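Local coordinates for Nrps/pks (Streptomyces albus, PDB 4OPE), which probably catalyses decarboxylative condensation of acyl and extender units as a ketosynthase domain of the "AT-less" oxazolomycin polyketide synthase assembly line, at residues V10-A15 against S252-D257; Y129-L134 against Y212-K217; A466-F471 against D510-H515. All coordinates share one frame; numbering follows the deposited sequence.

Interaction 1: residues V10-A15 against S252-D257; sequences VIVGVA and SAAEAD
A small, apolar strand-to-helix contact sets Val10 and Val12 against Ala254, where helix 251-256 packs against the start of strand 9-17, an inner strand of the large mixed sheet of the thiolase-type ketosynthase fold. The strand is hydrogen-bonded to 242-250 on one flank and 263-272 on the other, and the helix follows directly from the first of these neighbours. It therefore turns back against the strand next to the one it leaves. The evidence is one methyl against two: Ala254 CB lies 3.9 Å from Val10 CG2 and 4.0 Å from Val12 CG1, so it seats across the pair of valines, while the nearest CA atoms, Val12 CA and Ala254 CA, are 7.4 Å apart. The two valines use different branches. In Val10 the touching CG2 stands between the backbone N and the carbonyl carbon (chi1 -61°), whereas Val12 reaches with CG1, the branch anti to its carbonyl carbon. The strand is irregular at Val12 itself (psi 7°), and both Val12 and Gly13 bond through their backbones to Leu247, consistent with a classic beta bulge. Asp259 borders both Val12 and Ala254, and Val10 also touches Val261; at the helix start, Asp7 OD1 accepts the backbone N-H of Ser252. With three buried hydrocarbon groups and just 68 Å² of surface covered, the pairing rests on dispersion and water exclusion, without directional bonding.

Interaction 2: residues Y129-L134 against Y212-K217; sequences YGHYQL and YLQLAK
Tyr129 meets Leu215 and His131 meets Gln214, two separate side-chain encounters that bridge a wide gap: the nearest CA atoms, His131 CA and Tyr212 CA, are 11.3 Å apart. The packed part is formed by the buried residues, Leu215 and His131. The phenol oxygen Tyr129 OH comes to 3.9 Å from Leu215 CD2, the ring and the leucine branch running at a slant to one another, and Leu215 also touches Tyr237. At its root the same tyrosine lies over His131, with Tyr129 CB 3.9 Å above one face of the imidazole, offset toward its rim. These residues sit in the loop after strand 121-126, near the dimer interface of this thiolase-fold enzyme. A single 3-10 turn, with Leu134 N donating to His131 O, ends the segment, and Gln133 NE2 fastens it from the side by bonding Gly130 O at 2.8 Å, in the carbonyl plane. Gln133 and Leu134 pack on their own counterparts in the second subunit. The more open part belongs to Tyr129 and Gln214, both partly exposed. The Tyr129 side chain also touches Lys211 and Glu353. Gln214 is extended beyond CG, which carries OE1 to 4.1 Å from His131 CE1, the amide and imidazole planes 41° apart, a loose approach with no hydrogen bond between the two groups. Gln214 also packs on Thr148 of the second subunit.

Interaction 3: residues A466-F471 against D510-H515; sequences ARTAEF and DALEDH
Ala469 and Leu512 form the centre of a helix-helix packing in the alpha/beta region that follows the ketosynthase core, consistent with the flanking subdomain seen after ketosynthases in modular polyketide synthases. The two helical segments run roughly antiparallel, with 143° between their directions and axes 9.1 Å apart. Their backbones come close where the alanine lies: Ala469 CA and Leu512 CA are 6.0 Å apart, and Ala469 CB meets Leu512 CB at 3.9 Å. Leu512 CB points toward the partner helix, and CD1 of the same leucine also reaches Thr468 CG2 at 4.0 Å, the threonine methyl being anti to its own backbone N, which leaves OG1 beside the N and turned to bond His464 O one helical turn earlier. Beside the leucine, Glu513 lays its aliphatic part over the alanine, with CG 4.1 Å from Ala469 CB. In the second shell, Leu498 and Val500 of strand 496-502 touch Leu512, so that the leucine lies between helix 458-473 and that strand. Gly567 O takes a hydrogen bond from Arg467 NH1, tying the first helix to the late chain near Pro566. Charge links the two helices where the hydrocarbon packing gives out: Arg473, just beyond 466-471, forms a salt bridge from NE to Glu513 OE2 and another from NH2 to Asp510 OD1.

Along the chain, interaction 2 is nested inside the loop closed by interaction 1, and interaction 3 follows both. Interactions 1 and 2 belong to the same ketosynthase N-terminal family region but lie on opposite sides of the chain's centre, 37 Å between contact centres. Interaction 1 is tied to the inner strands of the large mixed sheet; interaction 2 joins the loop after strand 121-126, another strand of that sheet, to helix 210-217 and faces the second subunit. Interaction 3 pairs helices 458-473 and 505-516; the latter packs on strand 496-502, outside that sheet. Its centre is 30 Å from interaction 1 and 43 Å from interaction 2. They join separate parts of the subunit: helix to sheet, loop to helix near the dimer interface, and two C-terminal helices.

Interaction 1: residues V10-A15 against S252-D257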
loop_
_atom_site.group_PDB
_atom_site.type_symbol
_atom_site.label_atom_id
_atom_site.label_comp_id
_atom_site.label_asym_id
_atom_site.label_seq_id
_atom_site.Cartn_x
_atom_site.Cartn_y
_atom_site.Cartn_z
ATOM N N VAL A 10 3.127 18.815 -10.342
ATOM C CA VAL A 10 2.361 19.831 -9.632
ATOM C C VAL A 10 1.028 19.295 -9.156
ATOM O O VAL A 10 0.542 18.284 -9.645
ATOM C CB VAL A 10 2.066 21.040 -10.513
ATOM C CG1 VAL A 10 3.372 21.693 -10.976
ATOM C CG2 VAL A 10 1.193 20.655 -11.709
ATOM N N ILE A 11 0.473 19.977 -8.170
ATOM C CA ILE A 11 -0.802 19.658 -7.628
ATOM C C ILE A 11 -1.797 20.638 -8.241
ATOM O O ILE A 11 -1.663 21.854 -8.120
ATOM C CB ILE A 11 -0.836 19.872 -6.100
ATOM C CG1 ILE A 11 0.017 18.835 -5.379
ATOM C CG2 ILE A 11 -2.277 19.836 -5.543
ATOM C CD1 ILE A 11 0.133 19.121 -3.895
ATOM N N VAL A 12 -2.851 20.110 -8.821
ATOM C CA VAL A 12 -3.812 20.965 -9.465
ATOM C C VAL A 12 -5.191 20.893 -8.864
ATOM O O VAL A 12 -6.092 21.437 -9.410
ATOM C CB VAL A 12 -3.933 20.628 -10.950
ATOM C CG1 VAL A 12 -2.576 20.679 -11.610
ATOM C CG2 VAL A 12 -4.598 19.264 -11.153
ATOM N N GLY A 13 -5.378 20.199 -7.765
ATOM C CA GLY A 13 -6.676 20.282 -7.057
ATOM C C GLY A 13 -6.566 19.580 -5.730
ATOM O O GLY A 13 -5.718 18.751 -5.554
ATOM N N VAL A 14 -7.439 19.902 -4.813
ATOM C CA VAL A 14 -7.426 19.257 -3.497
ATOM C C VAL A 14 -8.828 19.233 -2.953
ATOM O O VAL A 14 -9.621 20.131 -3.233
ATOM C CB VAL A 14 -6.463 20.001 -2.506
ATOM C CG1 VAL A 14 -6.753 21.519 -2.444
ATOM C CG2 VAL A 14 -6.450 19.368 -1.108
ATOM N N ALA A 15 -9.111 18.236 -2.146
ATOM C CA ALA A 15 -10.383 18.128 -1.483
ATOM C C ALA A 15 -10.257 17.321 -0.201
ATOM O O ALA A 15 -9.330 16.535 -0.050
ATOM C CB ALA A 15 -11.370 17.492 -2.432
ATOM N N SER A 252 4.017 20.701 -17.429
ATOM C CA SER A 252 3.720 20.907 -18.829
ATOM C C SER A 252 2.273 20.571 -19.142
ATOM O O SER A 252 1.614 21.292 -19.885
ATOM C CB SER A 252 4.644 20.078 -19.707
ATOM O OG SER A 252 4.641 18.716 -19.316
ATOM N N ALA A 253 1.738 19.504 -18.582
ATOM C CA ALA A 253 0.359 19.191 -18.901
ATOM C C ALA A 253 -0.594 20.183 -18.249
ATOM O O ALA A 253 -1.576 20.560 -18.859
ATOM C CB ALA A 253 0.015 17.758 -18.555
ATOM N N ALA A 254 -0.296 20.625 -17.031
ATOM C CA ALA A 254 -1.130 21.614 -16.368
ATOM C C ALA A 254 -1.133 22.950 -17.092
ATOM O O ALA A 254 -2.167 23.596 -17.202
ATOM C CB ALA A 254 -0.642 21.832 -14.953
ATOM N N GLU A 255 0.037 23.395 -17.532
ATOM C CA GLU A 255 0.134 24.659 -18.280
ATOM C C GLU A 255 -0.648 24.536 -19.574
ATOM O O GLU A 255 -1.511 25.349 -19.833
ATOM C CB GLU A 255 1.590 25.083 -18.532
ATOM C CG GLU A 255 2.212 25.770 -17.307
ATOM C CD GLU A 255 3.715 25.993 -17.422
ATOM O OE1 GLU A 255 4.282 25.777 -18.510
ATOM O OE2 GLU A 255 4.337 26.386 -16.409
ATOM N N ALA A 256 -0.398 23.479 -20.332
ATOM C CA ALA A 256 -1.175 23.208 -21.527
ATOM C C ALA A 256 -2.686 23.194 -21.291
ATOM O O ALA A 256 -3.427 23.774 -22.067
ATOM C CB ALA A 256 -0.744 21.909 -22.162
ATOM N N ASP A 257 -3.154 22.572 -20.225
ATOM C CA ASP A 257 -4.603 22.442 -20.019
ATOM C C ASP A 257 -5.223 23.672 -19.363
ATOM O O ASP A 257 -6.413 23.659 -19.048
ATOM C CB ASP A 257 -4.927 21.202 -19.153
ATOM C CG ASP A 257 -4.534 19.862 -19.828
ATOM O OD1 ASP A 257 -3.851 19.837 -20.886
ATOM O OD2 ASP A 257 -4.910 18.813 -19.271
#

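Interaction 2: residues Y129-L134 against Y212-K217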
loop_
_atom_site.group_PDB
_atom_site.type_symbol
_atom_site.label_atom_id
_atom_site.label_comp_id
_atom_site.label_asym_id
_atom_site.label_seq_id
_atom_site.Cartn_x
_atom_site.Cartn_y
_atom_site.Cartn_z
ATOM N N TYR A 129 -6.196 1.629 9.379
ATOM C CA TYR A 129 -7.128 0.873 10.162
ATOM C C TYR A 129 -8.245 0.436 9.263
ATOM O O TYR A 129 -8.578 1.097 8.286
ATOM C CB TYR A 129 -7.724 1.695 11.301
ATOM C CG TYR A 129 -6.751 2.115 12.365
ATOM C CD1 TYR A 129 -6.136 1.192 13.156
ATOM C CD2 TYR A 129 -6.487 3.451 12.610
ATOM C CE1 TYR A 129 -5.241 1.562 14.141
ATOM C CE2 TYR A 129 -5.583 3.836 13.591
ATOM C CZ TYR A 129 -4.973 2.879 14.361
ATOM O OH TYR A 129 -4.097 3.231 15.353
ATOM N N GLY A 130 -8.836 -0.676 9.620
ATOM C CA GLY A 130 -10.019 -1.139 8.960
ATOM C C GLY A 130 -10.892 -1.771 10.001
ATOM O O GLY A 130 -10.997 -2.967 10.050
ATOM N N HIS A 131 -11.511 -0.938 10.817
ATOM C CA HIS A 131 -12.306 -1.380 11.907
ATOM C C HIS A 131 -13.735 -1.684 11.621
ATOM O O HIS A 131 -14.342 -2.423 12.388
ATOM C CB HIS A 131 -12.288 -0.345 13.008
ATOM C CG HIS A 131 -10.974 -0.253 13.701
ATOM N ND1 HIS A 131 -10.144 -1.344 13.859
ATOM C CD2 HIS A 131 -10.316 0.806 14.218
ATOM C CE1 HIS A 131 -9.049 -0.968 14.488
ATOM N NE2 HIS A 131 -9.125 0.329 14.712
ATOM N N TYR A 132 -14.296 -1.153 10.548
ATOM C CA TYR A 132 -15.705 -1.416 10.269
ATOM C C TYR A 132 -15.941 -2.923 10.115
ATOM O O TYR A 132 -17.026 -3.422 10.485
ATOM C CB TYR A 132 -16.167 -0.705 9.024
ATOM C CG TYR A 132 -17.666 -0.630 8.859
ATOM C CD1 TYR A 132 -18.425 0.192 9.679
ATOM C CD2 TYR A 132 -18.323 -1.328 7.842
ATOM C CE1 TYR A 132 -19.802 0.316 9.505
ATOM C CE2 TYR A 132 -19.689 -1.221 7.669
ATOM C CZ TYR A 132 -20.427 -0.397 8.511
ATOM O OH TYR A 132 -21.791 -0.236 8.355
ATOM N N GLN A 133 -14.936 -3.648 9.605
ATOM C CA GLN A 133 -15.103 -5.090 9.438
ATOM C C GLN A 133 -15.311 -5.852 10.734
ATOM O O GLN A 133 -15.728 -6.992 10.692
ATOM C CB GLN A 133 -13.930 -5.699 8.681
ATOM C CG GLN A 133 -12.764 -6.065 9.556
ATOM C CD GLN A 133 -11.514 -6.319 8.749
ATOM O OE1 GLN A 133 -11.420 -7.296 7.978
ATOM N NE2 GLN A 133 -10.512 -5.462 8.956
ATOM N N LEU A 134 -15.006 -5.257 11.883
ATOM C CA LEU A 134 -15.297 -5.926 13.161
ATOM C C LEU A 134 -16.780 -6.081 13.421
ATOM O O LEU A 134 -17.187 -7.022 14.058
ATOM C CB LEU A 134 -14.744 -5.159 14.330
ATOM C CG LEU A 134 -13.255 -4.829 14.315
ATOM C CD1 LEU A 134 -12.979 -4.091 15.636
ATOM C CD2 LEU A 134 -12.316 -6.021 14.077
ATOM N N TYR A 212 -9.898 2.694 20.552
ATOM C CA TYR A 212 -9.644 3.487 21.744
ATOM C C TYR A 212 -9.107 2.592 22.839
ATOM O O TYR A 212 -8.286 3.042 23.604
ATOM C CB TYR A 212 -10.890 4.280 22.162
ATOM C CG TYR A 212 -11.001 5.639 21.469
ATOM C CD1 TYR A 212 -11.329 5.766 20.099
ATOM C CD2 TYR A 212 -10.743 6.782 22.161
ATOM C CE1 TYR A 212 -11.406 7.022 19.489
ATOM C CE2 TYR A 212 -10.807 8.029 21.565
ATOM C CZ TYR A 212 -11.141 8.164 20.240
ATOM O OH TYR A 212 -11.197 9.458 19.743
ATOM N N LEU A 213 -9.507 1.317 22.889
ATOM C CA LEU A 213 -8.885 0.384 23.847
ATOM C C LEU A 213 -7.458 0.002 23.495
ATOM O O LEU A 213 -6.569 0.053 24.327
ATOM C CB LEU A 213 -9.723 -0.877 24.049
ATOM C CG LEU A 213 -11.048 -0.545 24.725
ATOM C CD1 LEU A 213 -11.868 -1.789 24.737
ATOM C CD2 LEU A 213 -10.895 -0.038 26.145
ATOM N N GLN A 214 -7.244 -0.380 22.258
ATOM C CA GLN A 214 -5.897 -0.633 21.751
ATOM C C GLN A 214 -4.966 0.561 22.059
ATOM O O GLN A 214 -3.865 0.399 22.565
ATOM C CB GLN A 214 -6.000 -0.847 20.249
ATOM C CG GLN A 214 -5.262 -2.008 19.666
ATOM C CD GLN A 214 -5.717 -2.325 18.241
ATOM O OE1 GLN A 214 -6.391 -1.512 17.551
ATOM N NE2 GLN A 214 -5.353 -3.528 17.780
ATOM N N LEU A 215 -5.407 1.779 21.774
ATOM C CA LEU A 215 -4.523 2.900 21.981
ATOM C C LEU A 215 -4.356 3.178 23.506
ATOM O O LEU A 215 -3.276 3.579 23.945
ATOM C CB LEU A 215 -4.987 4.156 21.206
ATOM C CG LEU A 215 -4.894 4.165 19.664
ATOM C CD1 LEU A 215 -5.461 5.465 19.101
ATOM C CD2 LEU A 215 -3.501 3.936 19.097
ATOM N N ALA A 216 -5.403 2.982 24.301
ATOM C CA ALA A 216 -5.267 3.250 25.741
ATOM C C ALA A 216 -4.299 2.267 26.357
ATOM O O ALA A 216 -3.409 2.644 27.076
ATOM C CB ALA A 216 -6.603 3.185 26.458
ATOM N N LYS A 217 -4.430 1.008 25.990
ATOM C CA LYS A 217 -3.510 -0.007 26.453
ATOM C C LYS A 217 -2.039 0.347 26.222
ATOM O O LYS A 217 -1.210 0.107 27.087
ATOM C CB LYS A 217 -3.852 -1.360 25.821
ATOM C CG LYS A 217 -3.181 -2.528 26.508
ATOM C CD LYS A 217 -2.756 -3.616 25.530
ATOM C CE LYS A 217 -1.686 -4.539 26.123
ATOM N NZ LYS A 217 -2.143 -5.064 27.453
#

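Interaction 3: residues A466-F471 against D510-H515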
loop_
_atom_site.group_PDB
_atom_site.type_symbol
_atom_site.label_atom_id
_atom_site.label_comp_id
_atom_site.label_asym_id
_atom_site.label_seq_id
_atom_site.Cartn_x
_atom_site.Cartn_y
_atom_site.Cartn_z
ATOM N N ALA A 466 -29.146 26.194 -3.974
ATOM C CA ALA A 466 -29.055 26.879 -2.662
ATOM C C ALA A 466 -27.609 27.102 -2.182
ATOM O O ALA A 466 -27.259 28.186 -1.685
ATOM C CB ALA A 466 -29.839 26.088 -1.600
ATOM N N ARG A 467 -26.771 26.074 -2.297
ATOM C CA ARG A 467 -25.401 26.185 -1.824
ATOM C C ARG A 467 -24.652 27.206 -2.643
ATOM O O ARG A 467 -23.846 27.957 -2.118
ATOM C CB ARG A 467 -24.717 24.845 -1.924
ATOM C CG ARG A 467 -25.138 23.860 -0.858
ATOM C CD ARG A 467 -24.943 22.409 -1.270
ATOM N NE ARG A 467 -23.594 22.128 -1.754
ATOM C CZ ARG A 467 -22.514 21.954 -0.967
ATOM N NH1 ARG A 467 -21.331 21.695 -1.538
ATOM N NH2 ARG A 467 -22.604 22.021 0.370
ATOM N N THR A 468 -24.933 27.232 -3.940
ATOM C CA THR A 468 -24.276 28.140 -4.849
ATOM C C THR A 468 -24.664 29.617 -4.597
ATOM O O THR A 468 -23.802 30.521 -4.499
ATOM C CB THR A 468 -24.596 27.731 -6.314
ATOM O OG1 THR A 468 -24.056 26.420 -6.578
ATOM C CG2 THR A 468 -24.005 28.738 -7.304
ATOM N N ALA A 469 -25.963 29.886 -4.504
ATOM C CA ALA A 469 -26.375 31.223 -4.110
ATOM C C ALA A 469 -25.753 31.628 -2.799
ATOM O O ALA A 469 -25.361 32.769 -2.629
ATOM C CB ALA A 469 -27.875 31.307 -3.980
ATOM N N GLU A 470 -25.670 30.717 -1.854
ATOM C CA GLU A 470 -25.155 31.086 -0.549
ATOM C C GLU A 470 -23.662 31.435 -0.612
ATOM O O GLU A 470 -23.201 32.383 0.021
ATOM C CB GLU A 470 -25.434 29.974 0.447
ATOM C CG GLU A 470 -24.906 30.243 1.844
ATOM C CD GLU A 470 -24.912 28.988 2.725
ATOM O OE1 GLU A 470 -24.465 27.894 2.247
ATOM O OE2 GLU A 470 -25.366 29.102 3.896
ATOM N N PHE A 471 -22.920 30.689 -1.398
ATOM C CA PHE A 471 -21.530 30.968 -1.607
ATOM C C PHE A 471 -21.321 32.315 -2.263
ATOM O O PHE A 471 -20.362 33.021 -1.938
ATOM C CB PHE A 471 -20.925 29.887 -2.504
ATOM C CG PHE A 471 -19.532 30.162 -2.909
ATOM C CD1 PHE A 471 -18.501 29.956 -2.015
ATOM C CD2 PHE A 471 -19.247 30.655 -4.153
ATOM C CE1 PHE A 471 -17.191 30.213 -2.368
ATOM C CE2 PHE A 471 -17.931 30.922 -4.526
ATOM C CZ PHE A 471 -16.903 30.683 -3.634
ATOM N N ASP A 510 -29.410 36.796 -6.768
ATOM C CA ASP A 510 -30.790 37.231 -6.840
ATOM C C ASP A 510 -31.667 36.240 -7.618
ATOM O O ASP A 510 -32.779 35.891 -7.187
ATOM C CB ASP A 510 -30.860 38.563 -7.596
ATOM C CG ASP A 510 -30.387 39.763 -6.766
ATOM O OD1 ASP A 510 -30.303 39.674 -5.522
ATOM O OD2 ASP A 510 -30.116 40.825 -7.383
ATOM N N ALA A 511 -31.201 35.821 -8.794
ATOM C CA ALA A 511 -32.033 34.983 -9.605
ATOM C C ALA A 511 -32.199 33.616 -8.970
ATOM O O ALA A 511 -33.292 33.065 -8.965
ATOM C CB ALA A 511 -31.459 34.835 -11.007
ATOM N N LEU A 512 -31.095 33.055 -8.480
ATOM C CA LEU A 512 -31.110 31.762 -7.812
ATOM C C LEU A 512 -31.992 31.823 -6.569
ATOM O O LEU A 512 -32.777 30.958 -6.327
ATOM C CB LEU A 512 -29.686 31.328 -7.453
ATOM C CG LEU A 512 -28.732 31.193 -8.639
ATOM C CD1 LEU A 512 -27.420 30.633 -8.181
ATOM C CD2 LEU A 512 -29.230 30.317 -9.762
ATOM N N GLU A 513 -31.910 32.878 -5.795
ATOM C CA GLU A 513 -32.786 32.987 -4.612
ATOM C C GLU A 513 -34.271 33.070 -5.027
ATOM O O GLU A 513 -35.109 32.387 -4.461
ATOM C CB GLU A 513 -32.342 34.154 -3.730
ATOM C CG GLU A 513 -30.958 33.891 -3.164
ATOM C CD GLU A 513 -30.464 34.931 -2.165
ATOM O OE1 GLU A 513 -31.220 35.899 -1.819
ATOM O OE2 GLU A 513 -29.279 34.769 -1.726
ATOM N N ASP A 514 -34.572 33.838 -6.071
ATOM C CA ASP A 514 -35.934 33.916 -6.588
ATOM C C ASP A 514 -36.424 32.526 -6.961
ATOM O O ASP A 514 -37.527 32.149 -6.636
ATOM C CB ASP A 514 -36.022 34.854 -7.802
ATOM C CG ASP A 514 -35.922 36.329 -7.421
ATOM O OD1 ASP A 514 -36.164 36.664 -6.256
ATOM O OD2 ASP A 514 -35.596 37.179 -8.282
ATOM N N HIS A 515 -35.591 31.749 -7.625
ATOM C CA HIS A 515 -36.030 30.464 -8.129
ATOM C C HIS A 515 -36.338 29.594 -6.935
ATOM O O HIS A 515 -37.319 28.883 -6.951
ATOM C CB HIS A 515 -34.963 29.844 -9.050
ATOM C CG HIS A 515 -35.266 28.444 -9.493
ATOM N ND1 HIS A 515 -34.899 27.331 -8.765
ATOM C CD2 HIS A 515 -35.899 27.975 -10.595
ATOM C CE1 HIS A 515 -35.287 26.238 -9.399
ATOM N NE2 HIS A 515 -35.891 26.601 -10.515
#